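Local coordinates for anaphase-promoting complex subunit cut9 (Schizosaccharomyces pombe, PDB 2XPI), which is a tetratricopeptide-repeat subunit of the anaphase-promoting complex, a ubiquitin ligase that controls progression through mitosis and G1, at residues N548-H553 / L577-N582; T554-V559 / I570-E575. All blocks are in the same frame, centred on the assembly; numbering follows the deposited sequence.

Contact 1. Residues N548-H553 / L577-N582; sequences NDANVH and LAISPN
Ala550 and Ile579 form the tight centre of this contact, where the start of helix 550-562 meets the end of helix 566-579; their CA atoms lie 5.7 Å apart. The Ala550 methyl points toward the other segment and sits 3.9 Å from Ile579 CB. Ile579 holds CG2 anti to its own backbone N (CG1 at chi1 -66°), which brings that methyl to 4.0 Å from Ala550 CB. Ser580 OG comes to 3.8 Å from Ala550 CB from another direction, at the residue where the chain leaves helical geometry. The second branch of Ile579 reaches along helix 550-562, and CD1 ends 4.3 Å from His553 CD2, meeting the ring obliquely. Packing loosens toward solvent: exposed Asn548 only grazes Ile579, ND2 to CG2 at 4.3 Å. Asn551 turns away altogether, and its OD1 bonds to the backbone of another protein's chain. Between the two segments the contact is therefore purely van der Waals. A polar tie lies just outside, where Ser576 OG hydrogen-bonds Ala550 O, so the two segments meet by shape alone, while the nearby hydrogen bond is made by a residue beside them.

Contact 2. Residues T554-V559 / I570-E575; sequences TAIALV and ITHLHE
Ile556 sets a methyl over the imidazole face of His572. CG2 stands 3.6 Å from the ring centroid and only 6° off the ring normal, a well-centred CH-pi contact over one face. CG2 is anti to the backbone N of Ile556 and so is carried toward the ring, while CD1 of the other branch comes to 4.0 Å from His572 CE1. Beside this pair, Ala557 and Leu573 make the second apolar meeting: Leu573 CD1 lies 3.5 Å from Ala557 CB, and CD2 follows at 3.9 Å, so both leucine methyls lie against one alanine methyl from the same side. CD1 also touches the helix backbone, 4.0 Å from Thr554 CA. The next shell positions these groups. His572 ND1 is hydrogen-bonded to His553 ND1, one turn before Ala557 on the opposing helix, and the two rings meet with planes at about 40°, which should limit rotation of the imidazole beneath Ile556. A leucine here in place of His572, without ring or nitrogen, would probably leave the Ile556 methyl less well seated and the His553 side chain less firmly held. Thr554 OG1 is hydrogen-bonded to Ser576 OG and Ala550 O. Farther out, Leu539 and Leu543 of helix 532-545 back Ile556, Leu589 and Leu590 of helix 584-592 back Leu573, and apolar side chains of another protein's chain pack on Thr554, Ala555 and Leu558. The helix segments run antiparallel at 161° with axes 8.1 Å apart, a close approach consistent with the small Ala557 at the interface. Two such helices packed side by side are the A and B helices of a tetratricopeptide repeat, here TPR 14.

Following the chain from the N terminus, 548-553 leads directly into 554-559 along helix 550-562. After a short turn, helix 566-579 returns, passing 570-575, then Ser576, and finally 577-582. Contact 2 closes the inner loop of ten residues around that turn, and contact 1 closes the outer one of 23 residues, so contact 2 is nested within contact 1 and nothing crosses. Their centres are 9 Å apart, and His553 of contact 1 also packs on Glu575 of contact 2. Together they zip one antiparallel helix pair from its open end toward its turn, between helix 532-545 on the N-terminal side and helix 584-592 on the C-terminal side.

Contact 1. Residues N548-H553 / L577-N582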
loop_
_atom_site.group_PDB
_atom_site.type_symbol
_atom_site.label_atom_id
_atom_site.label_comp_id
_atom_site.label_asym_id
_atom_site.label_seq_id
_atom_site.Cartn_x
_atom_site.Cartn_y
_atom_site.Cartn_z
ATOM N N ASN A 548 -5.681 -32.463 44.187
ATOM C CA ASN A 548 -5.022 -31.919 45.379
ATOM C C ASN A 548 -5.633 -30.638 45.966
ATOM O O ASN A 548 -5.130 -29.528 45.731
ATOM C CB ASN A 548 -3.538 -31.668 45.092
ATOM C CG ASN A 548 -3.311 -30.407 44.274
ATOM O OD1 ASN A 548 -3.933 -30.214 43.227
ATOM N ND2 ASN A 548 -2.437 -29.528 44.765
ATOM N N ASP A 549 -6.695 -30.774 46.751
ATOM C CA ASP A 549 -7.253 -29.589 47.387
ATOM C C ASP A 549 -7.304 -29.707 48.904
ATOM O O ASP A 549 -7.979 -30.576 49.451
ATOM C CB ASP A 549 -8.625 -29.240 46.813
ATOM C CG ASP A 549 -8.861 -27.745 46.757
ATOM O OD1 ASP A 549 -9.798 -27.264 47.429
ATOM O OD2 ASP A 549 -8.096 -27.045 46.055
ATOM N N ALA A 550 -6.575 -28.828 49.576
ATOM C CA ALA A 550 -6.497 -28.871 51.022
ATOM C C ALA A 550 -7.801 -28.394 51.626
ATOM O O ALA A 550 -8.245 -28.907 52.649
ATOM C CB ALA A 550 -5.340 -28.024 51.522
ATOM N N ASN A 551 -8.433 -27.413 50.997
ATOM C CA ASN A 551 -9.656 -26.893 51.585
ATOM C C ASN A 551 -10.847 -27.860 51.583
ATOM O O ASN A 551 -11.641 -27.834 52.520
ATOM C CB ASN A 551 -10.046 -25.526 51.022
ATOM C CG ASN A 551 -11.183 -24.883 51.813
ATOM O OD1 ASN A 551 -12.362 -25.160 51.561
ATOM N ND2 ASN A 551 -10.831 -24.045 52.791
ATOM N N VAL A 552 -10.980 -28.712 50.565
ATOM C CA VAL A 552 -12.068 -29.695 50.591
ATOM C C VAL A 552 -11.811 -30.880 51.544
ATOM O O VAL A 552 -12.756 -31.500 52.026
ATOM C CB VAL A 552 -12.595 -30.138 49.170
ATOM C CG1 VAL A 552 -11.790 -29.521 48.065
ATOM C CG2 VAL A 552 -12.629 -31.653 49.031
ATOM N N HIS A 553 -10.547 -31.166 51.846
ATOM C CA HIS A 553 -10.220 -32.159 52.876
ATOM C C HIS A 553 -10.576 -31.649 54.256
ATOM O O HIS A 553 -11.103 -32.391 55.094
ATOM C CB HIS A 553 -8.737 -32.495 52.863
ATOM C CG HIS A 553 -8.374 -33.540 51.869
ATOM N ND1 HIS A 553 -8.520 -34.884 52.124
ATOM C CD2 HIS A 553 -7.897 -33.442 50.608
ATOM C CE1 HIS A 553 -8.134 -35.573 51.066
ATOM N NE2 HIS A 553 -7.749 -34.722 50.133
ATOM N N LEU A 577 -2.955 -30.571 55.804
ATOM C CA LEU A 577 -1.683 -30.080 56.324
ATOM C C LEU A 577 -0.481 -30.580 55.536
ATOM O O LEU A 577 0.637 -30.113 55.734
ATOM C CB LEU A 577 -1.537 -30.465 57.790
ATOM C CG LEU A 577 -2.605 -29.804 58.657
ATOM C CD1 LEU A 577 -2.569 -30.317 60.089
ATOM C CD2 LEU A 577 -2.451 -28.287 58.602
ATOM N N ALA A 578 -0.709 -31.535 54.645
ATOM C CA ALA A 578 0.357 -32.020 53.787
ATOM C C ALA A 578 0.380 -31.211 52.493
ATOM O O ALA A 578 1.446 -30.892 51.973
ATOM C CB ALA A 578 0.185 -33.496 53.505
ATOM N N ILE A 579 -0.798 -30.870 51.982
ATOM C CA ILE A 579 -0.887 -30.034 50.787
ATOM C C ILE A 579 -0.501 -28.588 51.106
ATOM O O ILE A 579 0.018 -27.875 50.250
ATOM C CB ILE A 579 -2.294 -30.094 50.152
ATOM C CG1 ILE A 579 -2.569 -31.502 49.611
ATOM C CG2 ILE A 579 -2.429 -29.058 49.048
ATOM C CD1 ILE A 579 -3.866 -32.111 50.100
ATOM N N SER A 580 -0.749 -28.172 52.344
ATOM C CA SER A 580 -0.347 -26.855 52.826
ATOM C C SER A 580 -0.223 -26.893 54.345
ATOM O O SER A 580 -1.208 -26.702 55.059
ATOM C CB SER A 580 -1.360 -25.795 52.406
ATOM O OG SER A 580 -2.597 -25.985 53.070
ATOM N N PRO A 581 0.996 -27.148 54.840
ATOM C CA PRO A 581 1.304 -27.421 56.252
ATOM C C PRO A 581 1.069 -26.235 57.181
ATOM O O PRO A 581 1.199 -26.360 58.396
ATOM C CB PRO A 581 2.801 -27.765 56.222
ATOM C CG PRO A 581 3.091 -28.122 54.795
ATOM C CD PRO A 581 2.190 -27.255 53.986
ATOM N N ASN A 582 0.711 -25.097 56.608
ATOM C CA ASN A 582 0.658 -23.855 57.363
ATOM C C ASN A 582 -0.764 -23.416 57.696
ATOM O O ASN A 582 -0.983 -22.691 58.664
ATOM C CB ASN A 582 1.385 -22.752 56.586
ATOM C CG ASN A 582 2.257 -23.305 55.462
ATOM O OD1 ASN A 582 1.754 -23.901 54.500
ATOM N ND2 ASN A 582 3.568 -23.110 55.579
#

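Contact 2. Residues T554-V559 / I570-E575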
loop_
_atom_site.group_PDB
_atom_site.type_symbol
_atom_site.label_atom_id
_atom_site.label_comp_id
_atom_site.label_asym_id
_atom_site.label_seq_id
_atom_site.Cartn_x
_atom_site.Cartn_y
_atom_site.Cartn_z
ATOM N N THR A 554 -10.256 -30.382 54.497
ATOM C CA THR A 554 -10.617 -29.721 55.736
ATOM C C THR A 554 -12.143 -29.711 55.861
ATOM O O THR A 554 -12.690 -30.014 56.922
ATOM C CB THR A 554 -10.049 -28.281 55.768
ATOM O OG1 THR A 554 -8.613 -28.326 55.698
ATOM C CG2 THR A 554 -10.486 -27.536 57.038
ATOM N N ALA A 555 -12.826 -29.394 54.764
ATOM C CA ALA A 555 -14.289 -29.379 54.748
ATOM C C ALA A 555 -14.850 -30.720 55.176
ATOM O O ALA A 555 -15.749 -30.786 56.000
ATOM C CB ALA A 555 -14.803 -29.025 53.365
ATOM N N ILE A 556 -14.313 -31.785 54.588
ATOM C CA ILE A 556 -14.727 -33.161 54.857
ATOM C C ILE A 556 -14.537 -33.537 56.333
ATOM O O ILE A 556 -15.399 -34.185 56.942
ATOM C CB ILE A 556 -13.970 -34.143 53.927
ATOM C CG1 ILE A 556 -14.441 -33.962 52.483
ATOM C CG2 ILE A 556 -14.203 -35.570 54.308
ATOM C CD1 ILE A 556 -13.699 -34.825 51.521
ATOM N N ALA A 557 -13.414 -33.117 56.904
ATOM C CA ALA A 557 -13.148 -33.324 58.319
ATOM C C ALA A 557 -14.172 -32.555 59.171
ATOM O O ALA A 557 -14.800 -33.108 60.077
ATOM C CB ALA A 557 -11.724 -32.899 58.655
ATOM N N LEU A 558 -14.361 -31.279 58.864
ATOM C CA LEU A 558 -15.372 -30.532 59.575
ATOM C C LEU A 558 -16.672 -31.337 59.612
ATOM O O LEU A 558 -17.327 -31.435 60.653
ATOM C CB LEU A 558 -15.599 -29.153 58.959
ATOM C CG LEU A 558 -16.666 -28.352 59.700
ATOM C CD1 LEU A 558 -16.468 -28.440 61.235
ATOM C CD2 LEU A 558 -16.672 -26.909 59.231
ATOM N N VAL A 559 -17.051 -31.923 58.486
ATOM C CA VAL A 559 -18.278 -32.700 58.471
ATOM C C VAL A 559 -18.152 -33.945 59.364
ATOM O O VAL A 559 -19.061 -34.250 60.140
ATOM C CB VAL A 559 -18.697 -33.079 57.042
ATOM C CG1 VAL A 559 -19.805 -34.103 57.070
ATOM C CG2 VAL A 559 -19.144 -31.854 56.305
ATOM N N ILE A 570 -9.508 -36.997 61.350
ATOM C CA ILE A 570 -8.067 -36.885 61.578
ATOM C C ILE A 570 -7.217 -37.197 60.344
ATOM O O ILE A 570 -6.257 -36.485 60.060
ATOM C CB ILE A 570 -7.605 -37.757 62.775
ATOM C CG1 ILE A 570 -7.892 -37.039 64.086
ATOM C CG2 ILE A 570 -6.114 -38.023 62.710
ATOM C CD1 ILE A 570 -8.090 -37.968 65.243
ATOM N N THR A 571 -7.563 -38.248 59.609
ATOM C CA THR A 571 -6.795 -38.612 58.418
ATOM C C THR A 571 -6.926 -37.581 57.276
ATOM O O THR A 571 -5.995 -37.396 56.479
ATOM C CB THR A 571 -7.184 -40.011 57.919
ATOM O OG1 THR A 571 -8.608 -40.075 57.784
ATOM C CG2 THR A 571 -6.732 -41.078 58.921
ATOM N N HIS A 572 -8.077 -36.910 57.210
ATOM C CA HIS A 572 -8.332 -35.886 56.196
ATOM C C HIS A 572 -7.610 -34.587 56.530
ATOM O O HIS A 572 -7.191 -33.854 55.643
ATOM C CB HIS A 572 -9.837 -35.625 56.049
ATOM C CG HIS A 572 -10.528 -36.579 55.129
ATOM N ND1 HIS A 572 -10.536 -36.421 53.756
ATOM C CD2 HIS A 572 -11.228 -37.711 55.380
ATOM C CE1 HIS A 572 -11.219 -37.408 53.206
ATOM N NE2 HIS A 572 -11.647 -38.207 54.169
ATOM N N LEU A 573 -7.481 -34.305 57.822
ATOM C CA LEU A 573 -6.754 -33.123 58.281
ATOM C C LEU A 573 -5.260 -33.312 58.010
ATOM O O LEU A 573 -4.553 -32.356 57.691
ATOM C CB LEU A 573 -7.017 -32.876 59.774
ATOM C CG LEU A 573 -7.958 -31.732 60.167
ATOM C CD1 LEU A 573 -8.698 -31.181 58.971
ATOM C CD2 LEU A 573 -8.949 -32.142 61.272
ATOM N N HIS A 574 -4.789 -34.551 58.127
ATOM C CA HIS A 574 -3.411 -34.866 57.776
ATOM C C HIS A 574 -3.139 -34.635 56.282
ATOM O O HIS A 574 -2.049 -34.210 55.909
ATOM C CB HIS A 574 -3.049 -36.298 58.180
ATOM C CG HIS A 574 -2.826 -36.475 59.651
ATOM N ND1 HIS A 574 -1.876 -35.762 60.352
ATOM C CD2 HIS A 574 -3.418 -37.295 60.552
ATOM C CE1 HIS A 574 -1.901 -36.126 61.622
ATOM N NE2 HIS A 574 -2.831 -37.051 61.771
ATOM N N GLU A 575 -4.125 -34.908 55.432
ATOM C CA GLU A 575 -3.989 -34.599 54.007
ATOM C C GLU A 575 -3.897 -33.096 53.739
ATOM O O GLU A 575 -3.053 -32.657 52.958
ATOM C CB GLU A 575 -5.136 -35.202 53.188
ATOM C CG GLU A 575 -4.997 -36.685 52.916
ATOM C CD GLU A 575 -3.744 -37.020 52.115
ATOM O OE1 GLU A 575 -3.162 -38.100 52.362
ATOM O OE2 GLU A 575 -3.336 -36.207 51.249
#